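Local coordinates for protein NAD-dependent aldehyde dehydrogenase (Burkholderia multivorans, PDB 5UJU) that probably oxidises aldehydes to carboxylic acids with NAD+ as hydride acceptor, at residues A344-Q349 and L397-Q402; M350-P354 and F521-S525. One frame throughout, in Å; residues are numbered along the deposited sequence.

Contact 1: A344-Q349 and L397-Q402; sequences ALYSGQ and LIGAIQ. With NA (sodium ion), chain C.
Gln-349 grips segment 397-402 with both ends of its amide. Gln-349 OE1 accepts the N-H of Gln-402 (N to OE1 2.8 Å), in the carbonyl plane and on a lone pair. Gln-349 NE2 gives one hydrogen to Ala-400 O at 3.0 Å, nearly straight. The other hydrogen of Gln-349 NE2 goes back to Tyr-346 O (3.0 Å), an oxygen that Gln-349 N reaches from the opposite face of its plane. Both NE2 bonds lie in the amide plane, so the three partners fix the rotation of this buried group. The chain, extended beyond CG, delivers the amide there, while Gln-349 CB lies 3.6 Å above the plane of the Tyr-346 ring; the tyrosine OH is bonded to Thr-145 O. Ser-347 OG donates to Ile-398 O at 2.9 Å from above the carbonyl plane and accepts from a water that also donates to Gly-399 O. Tyr-346 N closes the backbone side on Leu-397 O (3.0 Å, 170°). Next to it, Leu-397 splits its methyls: CD2 meets Ala-344 CB at 3.8 Å, and CD1 lies against Leu-345. Gly-348 O binds sodium at 2.7 Å, with four waters and Gly-458 O completing the site. Two helix ends, of 332-344 and 391-398, are thus tied together beside the Gly-Gln-Met-Cys sequence, which matches the aldehyde dehydrogenase segment bearing the nucleophilic cysteine in relatives.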
loop_
_atom_site.group_PDB
_atom_site.type_symbol
_atom_site.label_atom_id
_atom_site.label_comp_id
_atom_site.label_asym_id
_atom_site.label_seq_id
_atom_site.Cartn_x
_atom_site.Cartn_y
_atom_site.Cartn_z
ATOM N N ALA A 344 -28.234 19.696 9.146
ATOM C CA ALA A 344 -28.204 20.402 10.422
ATOM C C ALA A 344 -27.175 19.852 11.409
ATOM O O ALA A 344 -26.642 20.614 12.227
ATOM C CB ALA A 344 -29.594 20.353 11.059
ATOM N N LEU A 345 -26.890 18.553 11.346
ATOM C CA LEU A 345 -25.976 17.876 12.259
ATOM C C LEU A 345 -24.631 18.589 12.325
ATOM O O LEU A 345 -23.905 18.658 11.330
ATOM C CB LEU A 345 -25.778 16.440 11.780
ATOM C CG LEU A 345 -26.518 15.294 12.451
ATOM C CD1 LEU A 345 -26.052 14.012 11.795
ATOM C CD2 LEU A 345 -26.234 15.264 13.941
ATOM N N TYR A 346 -24.303 19.127 13.494
ATOM C CA TYR A 346 -23.022 19.806 13.692
ATOM C C TYR A 346 -22.826 20.922 12.655
ATOM O O TYR A 346 -21.705 21.225 12.242
ATOM C CB TYR A 346 -21.872 18.779 13.675
ATOM C CG TYR A 346 -20.478 19.297 14.030
ATOM C CD1 TYR A 346 -20.293 20.378 14.889
ATOM C CD2 TYR A 346 -19.351 18.694 13.485
ATOM C CE1 TYR A 346 -19.002 20.841 15.194
ATOM C CE2 TYR A 346 -18.087 19.141 13.773
ATOM C CZ TYR A 346 -17.914 20.209 14.622
ATOM O OH TYR A 346 -16.634 20.623 14.883
ATOM N N SER A 347 -23.930 21.540 12.216
ATOM C CA SER A 347 -23.882 22.694 11.312
ATOM C C SER A 347 -23.103 22.383 10.038
ATOM O O SER A 347 -22.350 23.218 9.529
ATOM C CB SER A 347 -23.310 23.937 12.001
ATOM O OG SER A 347 -24.088 24.325 13.123
ATOM N N GLY A 348 -23.315 21.182 9.503
ATOM C CA GLY A 348 -22.692 20.780 8.251
ATOM C C GLY A 348 -21.188 20.667 8.291
ATOM O O GLY A 348 -20.553 20.609 7.231
ATOM N N GLN A 349 -20.593 20.612 9.489
ATOM C CA GLN A 349 -19.150 20.542 9.656
ATOM C C GLN A 349 -18.634 19.104 9.720
ATOM O O GLN A 349 -17.532 18.863 10.233
ATOM C CB GLN A 349 -18.724 21.328 10.908
ATOM C CG GLN A 349 -19.037 22.835 10.816
ATOM C CD GLN A 349 -18.890 23.578 12.143
ATOM O OE1 GLN A 349 -18.053 24.473 12.268
ATOM N NE2 GLN A 349 -19.727 23.229 13.130
ATOM N N LEU A 397 -28.450 19.698 18.452
ATOM C CA LEU A 397 -28.339 19.172 17.097
ATOM C C LEU A 397 -27.253 19.884 16.301
ATOM O O LEU A 397 -26.398 19.234 15.695
ATOM C CB LEU A 397 -29.701 19.291 16.378
ATOM C CG LEU A 397 -29.742 19.051 14.860
ATOM C CD1 LEU A 397 -29.223 17.695 14.494
ATOM C CD2 LEU A 397 -31.176 19.199 14.344
ATOM N N ILE A 398 -27.256 21.217 16.292
ATOM C CA ILE A 398 -26.348 21.928 15.398
ATOM C C ILE A 398 -24.994 22.228 16.036
ATOM O O ILE A 398 -24.023 22.469 15.304
ATOM C CB ILE A 398 -26.999 23.215 14.862
ATOM C CG1 ILE A 398 -27.199 24.237 15.977
ATOM C CG2 ILE A 398 -28.360 22.874 14.202
ATOM C CD1 ILE A 398 -27.941 25.496 15.522
ATOM N N GLY A 399 -24.892 22.193 17.361
ATOM C CA GLY A 399 -23.597 22.463 17.966
ATOM C C GLY A 399 -23.160 23.885 17.675
ATOM O O GLY A 399 -23.976 24.779 17.414
ATOM N N ALA A 400 -21.848 24.093 17.664
ATOM C CA ALA A 400 -21.287 25.421 17.497
ATOM C C ALA A 400 -20.385 25.451 16.274
ATOM O O ALA A 400 -19.855 24.428 15.839
ATOM C CB ALA A 400 -20.498 25.860 18.747
ATOM N N ILE A 401 -20.214 26.647 15.727
ATOM C CA ILE A 401 -19.369 26.858 14.555
ATOM C C ILE A 401 -17.905 26.900 14.991
ATOM O O ILE A 401 -17.544 27.626 15.924
ATOM C CB ILE A 401 -19.780 28.155 13.840
ATOM C CG1 ILE A 401 -21.241 28.081 13.368
ATOM C CG2 ILE A 401 -18.856 28.452 12.706
ATOM C CD1 ILE A 401 -21.478 27.064 12.279
ATOM N N GLN A 402 -17.046 26.144 14.295
ATOM C CA GLN A 402 -15.715 25.874 14.843
ATOM C C GLN A 402 -14.837 27.128 14.880
ATOM O O GLN A 402 -14.034 27.300 15.804
ATOM C CB GLN A 402 -15.029 24.761 14.042
ATOM C CG GLN A 402 -13.905 24.020 14.806
ATOM C CD GLN A 402 -12.564 24.747 14.789
ATOM O OE1 GLN A 402 -12.229 25.439 13.830
ATOM N NE2 GLN A 402 -11.792 24.589 15.864
HETATM NA NA NA C . -21.293 21.156 4.665
HETATM O O HOH W 1 -24.024 26.463 15.042
HETATM O O HOH W 2 -18.844 21.642 5.335
HETATM O O HOH W 3 -21.108 22.412 2.510
HETATM O O HOH W 4 -20.889 18.984 3.288
HETATM O O HOH W 5 -23.964 21.142 4.055
#

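Contact 2: M350-P354 and F521-S525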
loop_
_atom_site.group_PDB
_atom_site.type_symbol
_atom_site.label_atom_id
_atom_site.label_comp_id
_atom_site.label_asym_id
_atom_site.label_seq_id
_atom_site.Cartn_x
_atom_site.Cartn_y
_atom_site.Cartn_z
ATOM N N MET A 350 -19.391 18.153 9.196
ATOM C CA MET A 350 -18.933 16.780 9.076
ATOM C C MET A 350 -18.409 16.566 7.665
ATOM O O MET A 350 -18.961 17.108 6.702
ATOM C CB MET A 350 -20.060 15.799 9.381
ATOM C CG MET A 350 -20.707 16.088 10.689
ATOM S SD MET A 350 -22.037 14.949 11.026
ATOM C CE MET A 350 -21.101 13.447 11.365
ATOM N N CYS A 351 -17.320 15.803 7.548
ATOM C CA CYS A 351 -16.756 15.545 6.230
ATOM C C CYS A 351 -17.708 14.734 5.348
ATOM O O CYS A 351 -17.522 14.693 4.126
ATOM C CB CYS A 351 -15.413 14.822 6.363
ATOM S SG CYS A 351 -15.493 13.296 7.294
ATOM N N THR A 352 -18.726 14.106 5.938
ATOM C CA THR A 352 -19.682 13.282 5.213
ATOM C C THR A 352 -20.998 14.000 4.927
ATOM O O THR A 352 -21.899 13.394 4.350
ATOM C CB THR A 352 -19.975 12.027 6.018
ATOM O OG1 THR A 352 -20.322 12.436 7.338
ATOM C CG2 THR A 352 -18.747 11.108 6.085
ATOM N N ALA A 353 -21.129 15.260 5.331
ATOM C CA ALA A 353 -22.395 15.975 5.206
ATOM C C ALA A 353 -22.674 16.345 3.751
ATOM O O ALA A 353 -21.757 16.733 3.021
ATOM C CB ALA A 353 -22.365 17.242 6.045
ATOM N N PRO A 354 -23.931 16.283 3.313
ATOM C CA PRO A 354 -24.237 16.621 1.915
ATOM C C PRO A 354 -24.113 18.114 1.649
ATOM O O PRO A 354 -24.435 18.954 2.492
ATOM C CB PRO A 354 -25.694 16.158 1.747
ATOM C CG PRO A 354 -26.284 16.259 3.133
ATOM C CD PRO A 354 -25.142 15.909 4.080
ATOM N N PHE A 521 -28.527 8.459 8.727
ATOM C CA PHE A 521 -28.230 9.618 7.900
ATOM C C PHE A 521 -26.940 9.402 7.126
ATOM O O PHE A 521 -26.023 8.712 7.592
ATOM C CB PHE A 521 -28.126 10.888 8.750
ATOM C CG PHE A 521 -29.286 11.068 9.674
ATOM C CD1 PHE A 521 -30.524 11.466 9.177
ATOM C CD2 PHE A 521 -29.158 10.805 11.034
ATOM C CE1 PHE A 521 -31.608 11.615 10.015
ATOM C CE2 PHE A 521 -30.241 10.952 11.883
ATOM C CZ PHE A 521 -31.475 11.364 11.371
ATOM N N VAL A 522 -26.891 9.990 5.922
ATOM C CA VAL A 522 -25.716 9.820 5.073
ATOM C C VAL A 522 -24.452 10.249 5.808
ATOM O O VAL A 522 -23.367 9.721 5.540
ATOM C CB VAL A 522 -25.891 10.581 3.740
ATOM C CG1 VAL A 522 -25.828 12.094 3.955
ATOM C CG2 VAL A 522 -24.855 10.107 2.716
ATOM N N ASN A 523 -24.572 11.167 6.784
ATOM C CA ASN A 523 -23.398 11.587 7.542
ATOM C C ASN A 523 -22.785 10.427 8.316
ATOM O O ASN A 523 -21.581 10.442 8.587
ATOM C CB ASN A 523 -23.725 12.692 8.552
ATOM C CG ASN A 523 -24.648 13.758 7.991
ATOM O OD1 ASN A 523 -25.636 13.449 7.330
ATOM N ND2 ASN A 523 -24.331 15.022 8.267
ATOM N N GLN A 524 -23.584 9.426 8.682
ATOM C CA GLN A 524 -23.162 8.417 9.646
ATOM C C GLN A 524 -22.449 7.245 8.980
ATOM O O GLN A 524 -22.770 6.848 7.854
ATOM C CB GLN A 524 -24.367 7.889 10.423
ATOM C CG GLN A 524 -25.076 8.944 11.242
ATOM C CD GLN A 524 -26.386 8.447 11.814
ATOM O OE1 GLN A 524 -27.178 7.801 11.127
ATOM N NE2 GLN A 524 -26.606 8.722 13.094
ATOM N N SER A 525 -21.465 6.691 9.694
ATOM C CA SER A 525 -20.835 5.454 9.256
ATOM C C SER A 525 -20.414 4.664 10.487
ATOM O O SER A 525 -19.989 5.239 11.495
ATOM C CB SER A 525 -19.631 5.701 8.324
ATOM O OG SER A 525 -18.486 6.174 9.015
#
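Thr-352 and Asn-523 join two type I beta turns in a buried, loop-to-loop contact of the aldehyde dehydrogenase fold, between the loop that leads into strand 356-360 and the one that follows strand 511-514. The strong bond across is made by a side chain to the backbone: Thr-352 OG1 donates to Asn-523 O at 2.7 Å, in the carbonyl plane and on a lone pair, approaching well to the side of the C=O direction (112°). OG1 stands between its own backbone N and carbonyl carbon (chi1 51°), which turns it to the partner loop while CG2 passes the same carbonyl at a greater distance. Asn-523 fills the space between the loops. From one side Met-350 crosses it at about a right angle, its chain bent at the end so that CE lies 3.9 Å from Asn-523 CB. The main anchor of the asparagine amide is Ser-342 O, which accepts from ND2. Met-350 SD adds a weak hydrogen bond from Asn-523 ND2 (3.6 Å). Ala-353 CB merely packs against Asn-523 ND2 at 3.7 Å. Pro-354 CD packs on Val-522 CG1 at 3.9 Å, the two side chains sliding past each other in opposite directions. Each turn also has its own closing bond, Ala-353 N to Met-350 O and Gln-524 N to Phe-521 O (2.8 Å). Farther out, Gln-524 O is bonded to Arg-560 of the second subunit. The contact is set between helix 332-344, met by Pro-354 and Phe-521, and strand 487-491, where Thr-487 bonds Thr-352 O and Val-522 rests on Ser-489.

Segments 344-349 and 350-354 run on directly, so contact 1 and contact 2 hold successive halves of one loop between helix 332-344 and strand 356-360, with centres 12 Å apart. They meet through Leu-345, whose CD1 is 4.1 Å from Asn-523 ND2 and whose CB lies 4.1 Å from Met-350 SD. Near the sodium, Gly-348 O is 4.0 Å from Ala-353 CB, and that methyl is itself about 4 Å from the ion. Cys-351 is thus carried on a loop anchored by contact 1 ahead of it and contact 2 around it; by family likeness it is probably the active-site nucleophile.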